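Local coordinates for nucleoporin NUP170 (Chaetomium thermophilum, PDB 5HAX), which is a nuclear pore protein that probably serves as a scaffold nucleoporin, joining a beta-propeller domain to a helical domain, at residues M280-T288 / Q369-L377; E303-D314 / S380-F391. All blocks are in the same frame, centred on the assembly; numbering follows the deposited sequence.

How the contacts relate
Both contacts lie in the beta-propeller part of the chain, where two neighbouring blades meet. One blade contains strand 307-313, the other strands 380-386 and 390-395. Contact 2 is a buried part of the interface between these sheets, its centre about 13 Å from the centre of the chain. Contact 1 lies further out, about 29 Å from that centre, and joins the loops that lead into the two blades, one before strand 293-298 and one before strand 380-386. The centres of the two contacts are about 18 Å apart. They touch where Phe287 CD1 packs on Thr313 CG2 at 4.2 Å. Along the chain their segments alternate. Ser380 OG of contact 2 also bonds Leu377 O of contact 1.

Contact 1: residues M280-T288 / Q369-L377; sequences MADSSPLFT and QLDKTSRAL
Lys372 and Ser284 link the two loops through hydrogen bonds to backbone carbonyls. Lys372 NZ donates to Ser283 O at 3.0 Å, arriving almost in line with the C=O bond (161°). The lysine chain is extended beyond CG, which carries the amine alongside the 280-288 backbone. Ser284 OG donates to Lys372 O. The modelled 2.5 Å between these two atoms is too short to be trusted as an exact length. The same hydroxyl accepts from Leu286 N at 3.0 Å, forming an ST turn. OG is anti to the backbone N of Ser284 (chi1 168°), which turns it toward Lys372. The two loops are successive connections between blades of the beta-propeller, one entering strand 293-298 and the other strand 380-386. Both are irregular, and their touching parts run in nearly the same direction. Van der Waals contacts make up the rest. Leu286 lays CD1 against Lys372 O and Ser374 O, 3.4 Å from each, while its other branch, CD2, meets Arg375 CD at 4.1 Å. The guanidinium of Arg375 is engaged by Asp378. At the other end, the CD2 methyl of Leu370 abuts the Asp282 carboxylate, 3.3 Å from CG. Leu286 also packs on Cys317, and Ser284 on Phe277 of helix 270-279.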
loop_
_atom_site.group_PDB
_atom_site.type_symbol
_atom_site.label_atom_id
_atom_site.label_comp_id
_atom_site.label_asym_id
_atom_site.label_seq_id
_atom_site.Cartn_x
_atom_site.Cartn_y
_atom_site.Cartn_z
ATOM N N MET A 280 20.162 -24.550 -2.705
ATOM C CA MET A 280 19.722 -24.155 -1.379
ATOM C C MET A 280 19.776 -25.348 -0.431
ATOM O O MET A 280 19.799 -26.510 -0.849
ATOM C CB MET A 280 18.304 -23.585 -1.429
ATOM C CG MET A 280 18.154 -22.397 -2.365
ATOM S SD MET A 280 16.462 -21.782 -2.474
ATOM C CE MET A 280 16.281 -21.019 -0.865
ATOM N N ALA A 281 19.798 -25.046 0.868
ATOM C CA ALA A 281 19.897 -26.103 1.870
ATOM C C ALA A 281 18.661 -26.994 1.863
ATOM O O ALA A 281 18.769 -28.211 2.055
ATOM C CB ALA A 281 20.107 -25.493 3.255
ATOM N N ASP A 282 17.485 -26.413 1.636
ATOM C CA ASP A 282 16.215 -27.130 1.713
ATOM C C ASP A 282 15.601 -27.214 0.320
ATOM O O ASP A 282 15.086 -26.218 -0.199
ATOM C CB ASP A 282 15.264 -26.434 2.686
ATOM C CG ASP A 282 15.922 -26.107 4.013
ATOM O OD1 ASP A 282 16.334 -24.943 4.200
ATOM O OD2 ASP A 282 16.028 -27.013 4.866
ATOM N N SER A 283 15.658 -28.398 -0.279
ATOM C CA SER A 283 14.938 -28.701 -1.507
ATOM C C SER A 283 13.618 -29.381 -1.162
ATOM O O SER A 283 13.453 -29.945 -0.078
ATOM C CB SER A 283 15.777 -29.590 -2.426
ATOM O OG SER A 283 16.916 -28.891 -2.903
ATOM N N SER A 284 12.671 -29.320 -2.097
ATOM C CA SER A 284 11.299 -29.696 -1.791
ATOM C C SER A 284 10.628 -30.277 -3.024
ATOM O O SER A 284 10.902 -29.831 -4.144
ATOM C CB SER A 284 10.496 -28.486 -1.289
ATOM O OG SER A 284 9.109 -28.771 -1.245
ATOM N N PRO A 285 9.735 -31.258 -2.850
ATOM C CA PRO A 285 8.943 -31.751 -3.984
ATOM C C PRO A 285 7.845 -30.797 -4.422
ATOM O O PRO A 285 7.127 -31.112 -5.378
ATOM C CB PRO A 285 8.349 -33.058 -3.443
ATOM C CG PRO A 285 8.227 -32.823 -1.981
ATOM C CD PRO A 285 9.402 -31.965 -1.600
ATOM N N LEU A 286 7.682 -29.655 -3.749
ATOM C CA LEU A 286 6.718 -28.650 -4.173
ATOM C C LEU A 286 7.218 -27.812 -5.344
ATOM O O LEU A 286 6.436 -27.041 -5.908
ATOM C CB LEU A 286 6.368 -27.728 -2.999
ATOM C CG LEU A 286 5.690 -28.374 -1.786
ATOM C CD1 LEU A 286 5.465 -27.342 -0.686
ATOM C CD2 LEU A 286 4.371 -29.030 -2.172
ATOM N N PHE A 287 8.489 -27.948 -5.725
ATOM C CA PHE A 287 9.056 -27.186 -6.835
ATOM C C PHE A 287 9.941 -28.115 -7.659
ATOM O O PHE A 287 11.055 -28.443 -7.240
ATOM C CB PHE A 287 9.851 -25.982 -6.327
ATOM C CG PHE A 287 10.313 -25.051 -7.415
ATOM C CD1 PHE A 287 9.570 -24.882 -8.574
ATOM C CD2 PHE A 287 11.499 -24.347 -7.279
ATOM C CE1 PHE A 287 9.997 -24.027 -9.571
ATOM C CE2 PHE A 287 11.931 -23.491 -8.274
ATOM C CZ PHE A 287 11.179 -23.331 -9.421
ATOM N N THR A 288 9.447 -28.522 -8.830
ATOM C CA THR A 288 10.150 -29.426 -9.731
ATOM C C THR A 288 9.998 -28.917 -11.158
ATOM O O THR A 288 9.404 -27.864 -11.405
ATOM C CB THR A 288 9.602 -30.853 -9.638
ATOM O OG1 THR A 288 8.278 -30.885 -10.183
ATOM C CG2 THR A 288 9.570 -31.335 -8.194
ATOM N N GLN A 369 10.395 -27.267 12.821
ATOM C CA GLN A 369 11.177 -27.518 11.622
ATOM C C GLN A 369 10.589 -26.760 10.434
ATOM O O GLN A 369 9.429 -26.341 10.438
ATOM C CB GLN A 369 11.216 -29.014 11.310
ATOM C CG GLN A 369 11.923 -29.853 12.361
ATOM C CD GLN A 369 13.391 -29.499 12.499
ATOM O OE1 GLN A 369 14.047 -29.133 11.523
ATOM N NE2 GLN A 369 13.915 -29.602 13.714
ATOM N N LEU A 370 11.414 -26.581 9.406
ATOM C CA LEU A 370 10.935 -26.002 8.158
ATOM C C LEU A 370 9.914 -26.932 7.518
ATOM O O LEU A 370 10.218 -28.093 7.229
ATOM C CB LEU A 370 12.104 -25.759 7.204
ATOM C CG LEU A 370 11.733 -25.151 5.847
ATOM C CD1 LEU A 370 11.190 -23.737 6.018
ATOM C CD2 LEU A 370 12.925 -25.164 4.903
ATOM N N ASP A 371 8.699 -26.424 7.308
ATOM C CA ASP A 371 7.645 -27.177 6.626
ATOM C C ASP A 371 7.733 -26.860 5.140
ATOM O O ASP A 371 7.329 -25.782 4.695
ATOM C CB ASP A 371 6.274 -26.828 7.191
ATOM C CG ASP A 371 5.180 -27.741 6.671
ATOM O OD1 ASP A 371 5.439 -28.529 5.737
ATOM O OD2 ASP A 371 4.054 -27.660 7.198
ATOM N N LYS A 372 8.247 -27.818 4.365
ATOM C CA LYS A 372 8.473 -27.650 2.933
ATOM C C LYS A 372 7.643 -28.620 2.097
ATOM O O LYS A 372 7.980 -28.871 0.934
ATOM C CB LYS A 372 9.960 -27.829 2.622
ATOM C CG LYS A 372 10.491 -29.212 2.990
ATOM C CD LYS A 372 11.995 -29.313 2.802
ATOM C CE LYS A 372 12.484 -30.736 3.026
ATOM N NZ LYS A 372 13.936 -30.882 2.736
ATOM N N THR A 373 6.559 -29.172 2.660
ATOM C CA THR A 373 5.775 -30.200 1.980
ATOM C C THR A 373 4.270 -29.952 2.028
ATOM O O THR A 373 3.502 -30.824 1.602
ATOM C CB THR A 373 6.073 -31.581 2.582
ATOM O OG1 THR A 373 5.864 -31.546 4.001
ATOM C CG2 THR A 373 7.509 -31.999 2.290
ATOM N N SER A 374 3.820 -28.800 2.518
ATOM C CA SER A 374 2.385 -28.579 2.656
ATOM C C SER A 374 1.716 -28.428 1.296
ATOM O O SER A 374 2.248 -27.783 0.388
ATOM C CB SER A 374 2.102 -27.338 3.496
ATOM O OG SER A 374 0.705 -27.102 3.537
ATOM N N ARG A 375 0.526 -29.015 1.171
ATOM C CA ARG A 375 -0.285 -28.934 -0.036
ATOM C C ARG A 375 -1.475 -27.994 0.128
ATOM O O ARG A 375 -2.390 -28.018 -0.701
ATOM C CB ARG A 375 -0.783 -30.330 -0.426
ATOM C CG ARG A 375 0.311 -31.383 -0.559
ATOM C CD ARG A 375 0.986 -31.337 -1.918
ATOM N NE ARG A 375 0.032 -31.535 -3.006
ATOM C CZ ARG A 375 -0.557 -32.693 -3.287
ATOM N NH1 ARG A 375 -0.302 -33.772 -2.558
ATOM N NH2 ARG A 375 -1.413 -32.772 -4.297
ATOM N N ALA A 376 -1.478 -27.161 1.174
ATOM C CA ALA A 376 -2.663 -26.376 1.503
ATOM C C ALA A 376 -2.978 -25.337 0.434
ATOM O O ALA A 376 -4.142 -24.954 0.272
ATOM C CB ALA A 376 -2.476 -25.695 2.859
ATOM N N LEU A 377 -1.965 -24.863 -0.293
ATOM C CA LEU A 377 -2.148 -23.894 -1.367
ATOM C C LEU A 377 -2.046 -24.536 -2.746
ATOM O O LEU A 377 -1.834 -23.830 -3.739
ATOM C CB LEU A 377 -1.127 -22.762 -1.238
ATOM C CG LEU A 377 -1.133 -21.960 0.068
ATOM C CD1 LEU A 377 -0.144 -20.809 -0.018
ATOM C CD2 LEU A 377 -2.528 -21.443 0.401
#

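Contact 2: residues E303-D314 / S380-F391; sequences EASKLHLMALTD and SALGFRFSPGYF
Glu303 and Arg385 each hold CG anti to the backbone N (chi1 -175° and -176°). Their chains then run extended toward each other from opposite directions, and the charged ends meet. The pair closes one end of an interface between two beta-propeller blades, in which strand 307-313 faces strand 380-386 roughly antiparallel with axes 8.0 Å apart. Arg385 grips the carboxylate end-on: NH2 bonds Glu303 OE2 at 2.8 Å and NH1 bonds Glu303 OE1 at 3.2 Å. Both oxygens lie near the guanidinium plane, but the carboxylate is turned 45° from it. Ser387 OG adds a bond to Glu303 OE1 at 2.7 Å, from the opposite face to NH1. The salt bridge is buried, and this bidentate grip with the serine bond holds the carboxylate in place. Gly389 CA lies over one face of the guanidinium.

The middle is apolar. Met310 crosses the Arg385 chain, with SD 3.8 Å from Arg385 CD, and makes an oblique Met-aromatic contact with the Phe391 ring. Leu312 divides its branches: CD1 reaches Phe391 CZ at 3.8 Å, and CD2 lies directly against the backbone of Gly383, 3.6 Å from CA. At the far end the backbones join directly: Ser380 N donates to Asp314 O at 2.8 Å.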
loop_
_atom_site.group_PDB
_atom_site.type_symbol
_atom_site.label_atom_id
_atom_site.label_comp_id
_atom_site.label_asym_id
_atom_site.label_seq_id
_atom_site.Cartn_x
_atom_site.Cartn_y
_atom_site.Cartn_z
ATOM N N GLU A 303 11.133 -0.590 -1.156
ATOM C CA GLU A 303 10.856 -1.642 -0.186
ATOM C C GLU A 303 12.077 -2.510 0.090
ATOM O O GLU A 303 12.301 -2.916 1.237
ATOM C CB GLU A 303 9.696 -2.512 -0.678
ATOM C CG GLU A 303 9.248 -3.572 0.320
ATOM C CD GLU A 303 7.928 -4.219 -0.064
ATOM O OE1 GLU A 303 7.481 -4.032 -1.215
ATOM O OE2 GLU A 303 7.335 -4.912 0.786
ATOM N N ALA A 304 12.875 -2.800 -0.936
ATOM C CA ALA A 304 14.026 -3.677 -0.781
ATOM C C ALA A 304 15.038 -3.375 -1.874
ATOM O O ALA A 304 14.664 -3.093 -3.016
ATOM C CB ALA A 304 13.608 -5.150 -0.835
ATOM N N SER A 305 16.321 -3.445 -1.517
ATOM C CA SER A 305 17.389 -3.178 -2.473
ATOM C C SER A 305 17.663 -4.388 -3.359
ATOM O O SER A 305 17.708 -4.269 -4.589
ATOM C CB SER A 305 18.662 -2.772 -1.731
ATOM O OG SER A 305 19.762 -2.686 -2.618
ATOM N N LYS A 306 17.849 -5.559 -2.751
ATOM C CA LYS A 306 18.261 -6.755 -3.478
ATOM C C LYS A 306 17.078 -7.511 -4.078
ATOM O O LYS A 306 17.063 -7.779 -5.284
ATOM C CB LYS A 306 19.059 -7.671 -2.544
ATOM C CG LYS A 306 20.385 -7.074 -2.091
ATOM C CD LYS A 306 21.002 -7.872 -0.955
ATOM C CE LYS A 306 22.268 -7.206 -0.437
ATOM N NZ LYS A 306 22.771 -7.844 0.811
ATOM N N LEU A 307 16.083 -7.861 -3.264
ATOM C CA LEU A 307 14.948 -8.643 -3.746
ATOM C C LEU A 307 14.105 -7.796 -4.690
ATOM O O LEU A 307 13.479 -6.817 -4.274
ATOM C CB LEU A 307 14.117 -9.154 -2.574
ATOM C CG LEU A 307 14.809 -10.187 -1.683
ATOM C CD1 LEU A 307 13.934 -10.525 -0.487
ATOM C CD2 LEU A 307 15.154 -11.450 -2.467
ATOM N N HIS A 308 14.081 -8.186 -5.965
ATOM C CA HIS A 308 13.378 -7.457 -7.012
ATOM C C HIS A 308 11.986 -7.994 -7.307
ATOM O O HIS A 308 11.137 -7.239 -7.793
ATOM C CB HIS A 308 14.181 -7.505 -8.319
ATOM C CG HIS A 308 15.306 -6.518 -8.387
ATOM N ND1 HIS A 308 16.286 -6.435 -7.422
ATOM C CD2 HIS A 308 15.618 -5.589 -9.321
ATOM C CE1 HIS A 308 17.147 -5.488 -7.753
ATOM N NE2 HIS A 308 16.765 -4.961 -8.903
ATOM N N LEU A 309 11.724 -9.273 -7.040
ATOM C CA LEU A 309 10.588 -9.935 -7.663
ATOM C C LEU A 309 10.135 -11.115 -6.816
ATOM O O LEU A 309 10.963 -11.855 -6.279
ATOM C CB LEU A 309 10.971 -10.410 -9.069
ATOM C CG LEU A 309 9.862 -10.872 -10.006
ATOM C CD1 LEU A 309 8.978 -9.699 -10.396
ATOM C CD2 LEU A 309 10.473 -11.529 -11.233
ATOM N N MET A 310 8.818 -11.283 -6.710
ATOM C CA MET A 310 8.216 -12.488 -6.157
ATOM C C MET A 310 7.580 -13.289 -7.284
ATOM O O MET A 310 6.933 -12.724 -8.171
ATOM C CB MET A 310 7.155 -12.162 -5.101
ATOM C CG MET A 310 6.708 -13.381 -4.301
ATOM S SD MET A 310 5.176 -13.134 -3.381
ATOM C CE MET A 310 3.972 -13.183 -4.708
ATOM N N ALA A 311 7.766 -14.605 -7.243
ATOM C CA ALA A 311 7.173 -15.520 -8.209
ATOM C C ALA A 311 6.398 -16.585 -7.451
ATOM O O ALA A 311 6.914 -17.165 -6.490
ATOM C CB ALA A 311 8.243 -16.161 -9.099
ATOM N N LEU A 312 5.161 -16.827 -7.873
ATOM C CA LEU A 312 4.272 -17.780 -7.222
ATOM C C LEU A 312 4.149 -19.031 -8.082
ATOM O O LEU A 312 3.832 -18.941 -9.271
ATOM C CB LEU A 312 2.891 -17.165 -6.988
ATOM C CG LEU A 312 1.882 -18.077 -6.282
ATOM C CD1 LEU A 312 2.316 -18.350 -4.850
ATOM C CD2 LEU A 312 0.494 -17.465 -6.315
ATOM N N THR A 313 4.397 -20.189 -7.476
ATOM C CA THR A 313 4.220 -21.469 -8.143
ATOM C C THR A 313 2.783 -21.953 -7.978
ATOM O O THR A 313 2.041 -21.492 -7.108
ATOM C CB THR A 313 5.173 -22.523 -7.577
ATOM O OG1 THR A 313 4.799 -22.839 -6.231
ATOM C CG2 THR A 313 6.614 -22.036 -7.605
ATOM N N ASP A 314 2.395 -22.908 -8.828
ATOM C CA ASP A 314 1.063 -23.491 -8.700
ATOM C C ASP A 314 0.930 -24.373 -7.467
ATOM O O ASP A 314 -0.192 -24.753 -7.122
ATOM C CB ASP A 314 0.695 -24.286 -9.961
ATOM C CG ASP A 314 1.712 -25.362 -10.307
ATOM O OD1 ASP A 314 1.746 -25.777 -11.483
ATOM O OD2 ASP A 314 2.469 -25.801 -9.418
ATOM N N SER A 380 -2.533 -23.346 -6.739
ATOM C CA SER A 380 -2.669 -21.894 -6.740
ATOM C C SER A 380 -2.880 -21.421 -8.173
ATOM O O SER A 380 -2.002 -21.604 -9.026
ATOM C CB SER A 380 -1.435 -21.234 -6.128
ATOM O OG SER A 380 -1.323 -21.559 -4.754
ATOM N N ALA A 381 -4.040 -20.818 -8.436
ATOM C CA ALA A 381 -4.404 -20.385 -9.781
ATOM C C ALA A 381 -4.036 -18.929 -10.043
ATOM O O ALA A 381 -3.589 -18.594 -11.145
ATOM C CB ALA A 381 -5.907 -20.580 -10.005
ATOM N N LEU A 382 -4.221 -18.061 -9.049
ATOM C CA LEU A 382 -3.917 -16.642 -9.162
ATOM C C LEU A 382 -3.249 -16.185 -7.876
ATOM O O LEU A 382 -3.540 -16.705 -6.797
ATOM C CB LEU A 382 -5.183 -15.808 -9.406
ATOM C CG LEU A 382 -5.976 -16.098 -10.677
ATOM C CD1 LEU A 382 -7.343 -15.435 -10.605
ATOM C CD2 LEU A 382 -5.208 -15.617 -11.898
ATOM N N GLY A 383 -2.366 -15.200 -7.994
ATOM C CA GLY A 383 -1.654 -14.686 -6.837
ATOM C C GLY A 383 -1.284 -13.231 -7.001
ATOM O O GLY A 383 -0.989 -12.767 -8.107
ATOM N N PHE A 384 -1.285 -12.508 -5.878
ATOM C CA PHE A 384 -1.000 -11.079 -5.859
ATOM C C PHE A 384 -0.225 -10.726 -4.599
ATOM O O PHE A 384 -0.483 -11.283 -3.527
ATOM C CB PHE A 384 -2.294 -10.254 -5.907
ATOM C CG PHE A 384 -3.223 -10.636 -7.025
ATOM C CD1 PHE A 384 -3.190 -9.958 -8.231
ATOM C CD2 PHE A 384 -4.134 -11.669 -6.868
ATOM C CE1 PHE A 384 -4.044 -10.307 -9.261
ATOM C CE2 PHE A 384 -4.989 -12.022 -7.894
ATOM C CZ PHE A 384 -4.943 -11.339 -9.091
ATOM N N ARG A 385 0.720 -9.793 -4.730
ATOM C CA ARG A 385 1.453 -9.247 -3.592
ATOM C C ARG A 385 1.402 -7.729 -3.651
ATOM O O ARG A 385 1.632 -7.135 -4.709
ATOM C CB ARG A 385 2.912 -9.715 -3.567
ATOM C CG ARG A 385 3.687 -9.243 -2.335
ATOM C CD ARG A 385 5.189 -9.464 -2.482
ATOM N NE ARG A 385 5.922 -9.085 -1.275
ATOM C CZ ARG A 385 6.317 -7.847 -0.985
ATOM N NH1 ARG A 385 6.050 -6.841 -1.809
ATOM N NH2 ARG A 385 6.978 -7.610 0.141
ATOM N N PHE A 386 1.102 -7.110 -2.510
ATOM C CA PHE A 386 1.113 -5.661 -2.360
ATOM C C PHE A 386 2.015 -5.292 -1.193
ATOM O O PHE A 386 1.997 -5.957 -0.152
ATOM C CB PHE A 386 -0.300 -5.110 -2.119
ATOM C CG PHE A 386 -1.297 -5.529 -3.159
ATOM C CD1 PHE A 386 -1.390 -4.849 -4.359
ATOM C CD2 PHE A 386 -2.145 -6.599 -2.934
ATOM C CE1 PHE A 386 -2.306 -5.229 -5.317
ATOM C CE2 PHE A 386 -3.064 -6.984 -3.889
ATOM C CZ PHE A 386 -3.143 -6.298 -5.082
ATOM N N SER A 387 2.818 -4.246 -1.376
ATOM C CA SER A 387 3.647 -3.726 -0.295
ATOM C C SER A 387 2.763 -3.425 0.912
ATOM O O SER A 387 1.651 -2.920 0.747
ATOM C CB SER A 387 4.395 -2.463 -0.730
ATOM O OG SER A 387 5.257 -2.719 -1.825
ATOM N N PRO A 388 3.247 -3.723 2.129
ATOM C CA PRO A 388 4.570 -4.240 2.491
ATOM C C PRO A 388 4.656 -5.770 2.503
ATOM O O PRO A 388 5.538 -6.316 3.168
ATOM C CB PRO A 388 4.770 -3.678 3.895
ATOM C CG PRO A 388 3.397 -3.712 4.476
ATOM C CD PRO A 388 2.428 -3.485 3.330
ATOM N N GLY A 389 3.760 -6.448 1.786
ATOM C CA GLY A 389 3.813 -7.897 1.695
ATOM C C GLY A 389 2.470 -8.594 1.787
ATOM O O GLY A 389 2.420 -9.819 1.936
ATOM N N TYR A 390 1.378 -7.836 1.707
ATOM C CA TYR A 390 0.046 -8.431 1.702
ATOM C C TYR A 390 -0.081 -9.406 0.536
ATOM O O TYR A 390 0.120 -9.027 -0.619
ATOM C CB TYR A 390 -1.018 -7.337 1.593
ATOM C CG TYR A 390 -0.913 -6.222 2.614
ATOM C CD1 TYR A 390 -0.494 -6.470 3.919
ATOM C CD2 TYR A 390 -1.237 -4.914 2.268
ATOM C CE1 TYR A 390 -0.405 -5.443 4.845
ATOM C CE2 TYR A 390 -1.152 -3.887 3.185
ATOM C CZ TYR A 390 -0.738 -4.154 4.472
ATOM O OH TYR A 390 -0.652 -3.120 5.379
ATOM N N PHE A 391 -0.426 -10.658 0.839
ATOM C CA PHE A 391 -0.410 -11.746 -0.134
ATOM C C PHE A 391 -1.808 -12.338 -0.264
ATOM O O PHE A 391 -2.400 -12.757 0.734
ATOM C CB PHE A 391 0.599 -12.820 0.288
ATOM C CG PHE A 391 0.586 -14.055 -0.574
ATOM C CD1 PHE A 391 0.719 -13.964 -1.948
ATOM C CD2 PHE A 391 0.473 -15.311 0.001
ATOM C CE1 PHE A 391 0.718 -15.102 -2.736
ATOM C CE2 PHE A 391 0.475 -16.449 -0.781
ATOM C CZ PHE A 391 0.601 -16.343 -2.150
#